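Local coordinates for thrombospondin related anonymous protein (Plasmodium falciparum, PDB 4F1J) that probably mediates adhesion of the malaria parasite to host surfaces, this piece being its magnesium-binding von Willebrand factor A domain, at residues A[4-10]-A[45-49]. Where two conformers were deposited one is given. Numbering follows the deposited sequence.
Sequences CNDEVDL and NAIHL
Two neighbouring parallel strands of a von Willebrand factor A domain, a Rossmann-like fold, pair here: 8-10 lies in the central strand 8-15, 47-49 lies in strand 47-54, and helix 22-38 lies between them in sequence, making a beta-alpha-beta unit. The short axes come within 4.8 Å and run at 21° to each other. Register pairs Val8 with Ile47, Asp9 with His48 and Leu10 with Leu49, at CA-CA separations of 4.8, 4.9 and 5.0 Å. His48 supplies both firm hydrogen bonds, as a parallel ladder requires: His48 N donates to Val8 O (3.0 Å, 165°) and His48 O accepts from Leu10 N (2.9 Å, 171°). Ahead of these pairs the backbones come closer still, Glu7 CA to Ala46 CA 4.3 Å, but Asp6 O, 3.2 Å from Ile47 N, has a poor angle for a bond.

Ile47 has the most surface covered, 100 Å², followed by Leu10 with 74 Å² and Ala46 with 52 Å². Ala46 departs from extended geometry (phi/psi -135/-125°), its carbonyl carbon, Ala46 C, 3.0 Å from Asp6 O. With both chi angles m, Ile47 brings Ile47 CD1 to 3.5 Å from Val8 CB, while Ile47 CG2 lies 4.0 Å from Leu10 CB. Leu10 (t,t) also meets Leu49 (t,p), Leu10 CD2 to Leu49 CD1 3.9 Å. Helix 184-200 covers this apolar face through Val199 on Val8 and Met192 on Leu10; Cys4 is disulfide-bonded to Cys196 of the same helix.

The opposite face carries Asp9 and His48, both chi1 m. Asp9 forms a salt bridge with Arg111, which also donates to Ala46 O, and His48 NE2 bonds to Glu44 O. Between these two side chains, Asp9 OD1 approaches His48 CB to 3.6 Å.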
loop_
_atom_site.group_PDB
_atom_site.type_symbol
_atom_site.label_atom_id
_atom_site.label_comp_id
_atom_site.label_asym_id
_atom_site.label_seq_id
_atom_site.Cartn_x
_atom_site.Cartn_y
_atom_site.Cartn_z
ATOM N N CYS A 4 -13.718 1.840 4.332
ATOM C CA CYS A 4 -12.943 0.859 5.072
ATOM C C CYS A 4 -13.192 1.070 6.554
ATOM O O CYS A 4 -12.750 2.042 7.154
ATOM C CB CYS A 4 -11.462 0.981 4.723
ATOM S SG CYS A 4 -11.162 0.566 3.028
ATOM N N ASN A 5 -13.930 0.141 7.147
ATOM C CA ASN A 5 -14.363 0.264 8.518
ATOM C C ASN A 5 -14.483 -1.125 9.142
ATOM O O ASN A 5 -15.585 -1.686 9.144
ATOM C CB ASN A 5 -15.728 0.971 8.532
ATOM C CG ASN A 5 -16.342 1.023 9.907
ATOM O OD1 ASN A 5 -17.567 1.065 10.053
ATOM N ND2 ASN A 5 -15.500 1.022 10.924
ATOM N N ASP A 6 -13.362 -1.683 9.601
ATOM C CA ASP A 6 -13.302 -2.984 10.269
ATOM C C ASP A 6 -12.003 -3.076 11.088
ATOM O O ASP A 6 -11.180 -2.148 11.078
ATOM C CB ASP A 6 -13.367 -4.135 9.258
ATOM C CG ASP A 6 -13.970 -5.422 9.846
ATOM O OD1 ASP A 6 -13.982 -5.594 11.090
ATOM O OD2 ASP A 6 -14.468 -6.249 9.045
ATOM N N GLU A 7 -11.850 -4.175 11.830
ATOM C CA GLU A 7 -10.633 -4.454 12.585
ATOM C C GLU A 7 -9.565 -4.967 11.595
ATOM O O GLU A 7 -9.520 -6.149 11.267
ATOM C CB GLU A 7 -10.873 -5.496 13.695
ATOM C CG GLU A 7 -9.746 -5.515 14.719
ATOM C CD GLU A 7 -9.906 -6.532 15.861
ATOM O OE1 GLU A 7 -10.959 -7.206 15.951
ATOM O OE2 GLU A 7 -8.943 -6.658 16.659
ATOM N N VAL A 8 -8.721 -4.051 11.126
ATOM C CA VAL A 8 -7.728 -4.332 10.081
ATOM C C VAL A 8 -6.431 -3.583 10.400
ATOM O O VAL A 8 -6.467 -2.392 10.719
ATOM C CB VAL A 8 -8.184 -3.839 8.678
ATOM C CG1 VAL A 8 -7.146 -4.222 7.587
ATOM C CG2 VAL A 8 -9.581 -4.388 8.264
ATOM N N ASP A 9 -5.313 -4.303 10.370
ATOM C CA ASP A 9 -3.980 -3.700 10.382
ATOM C C ASP A 9 -3.657 -3.522 8.903
ATOM O O ASP A 9 -3.604 -4.509 8.142
ATOM C CB ASP A 9 -2.942 -4.571 11.099
ATOM C CG ASP A 9 -3.205 -4.701 12.589
ATOM O OD1 ASP A 9 -3.781 -3.750 13.187
ATOM O OD2 ASP A 9 -2.757 -5.718 13.177
ATOM N N LEU A 10 -3.499 -2.264 8.480
ATOM C CA LEU A 10 -3.363 -1.954 7.048
ATOM C C LEU A 10 -1.969 -1.383 6.823
ATOM O O LEU A 10 -1.604 -0.374 7.413
ATOM C CB LEU A 10 -4.455 -0.976 6.585
ATOM C CG LEU A 10 -4.641 -0.755 5.088
ATOM C CD1 LEU A 10 -5.998 -0.123 4.774
ATOM C CD2 LEU A 10 -3.481 0.126 4.524
ATOM N N ASN A 45 -10.387 0.698 17.695
ATOM C CA ASN A 45 -11.225 -0.499 17.491
ATOM C C ASN A 45 -11.550 -0.809 16.015
ATOM O O ASN A 45 -12.409 -1.650 15.680
ATOM C CB ASN A 45 -12.530 -0.391 18.314
ATOM C CG ASN A 45 -12.382 -0.975 19.718
ATOM O OD1 ASN A 45 -11.852 -2.095 19.889
ATOM N ND2 ASN A 45 -12.827 -0.229 20.725
ATOM N N ALA A 46 -10.849 -0.127 15.125
ATOM C CA ALA A 46 -11.084 -0.289 13.708
ATOM C C ALA A 46 -9.730 -0.403 13.028
ATOM O O ALA A 46 -8.929 -1.281 13.364
ATOM C CB ALA A 46 -11.910 0.874 13.162
ATOM N N ILE A 47 -9.475 0.442 12.041
ATOM C CA ILE A 47 -8.244 0.340 11.261
ATOM C C ILE A 47 -7.055 0.937 12.015
ATOM O O ILE A 47 -7.143 2.011 12.625
ATOM C CB ILE A 47 -8.372 1.063 9.872
ATOM C CG1 ILE A 47 -9.631 0.639 9.109
ATOM C CG2 ILE A 47 -7.083 0.853 9.041
ATOM C CD1 ILE A 47 -9.636 -0.706 8.612
ATOM N N HIS A 48 -5.933 0.218 11.988
ATOM C CA HIS A 48 -4.664 0.745 12.429
ATOM C C HIS A 48 -3.751 0.744 11.198
ATOM O O HIS A 48 -3.501 -0.318 10.603
ATOM C CB HIS A 48 -3.992 -0.126 13.492
ATOM C CG HIS A 48 -4.706 -0.179 14.813
ATOM N ND1 HIS A 48 -4.081 -0.609 15.966
ATOM C CD2 HIS A 48 -5.987 0.098 15.164
ATOM C CE1 HIS A 48 -4.939 -0.571 16.973
ATOM N NE2 HIS A 48 -6.104 -0.159 16.513
ATOM N N LEU A 49 -3.230 1.925 10.868
ATOM C CA LEU A 49 -2.341 2.123 9.733
ATOM C C LEU A 49 -0.877 1.972 10.066
ATOM O O LEU A 49 -0.394 2.446 11.089
ATOM C CB LEU A 49 -2.556 3.540 9.169
ATOM C CG LEU A 49 -1.752 3.928 7.930
ATOM C CD1 LEU A 49 -2.231 3.155 6.710
ATOM C CD2 LEU A 49 -1.908 5.460 7.767
#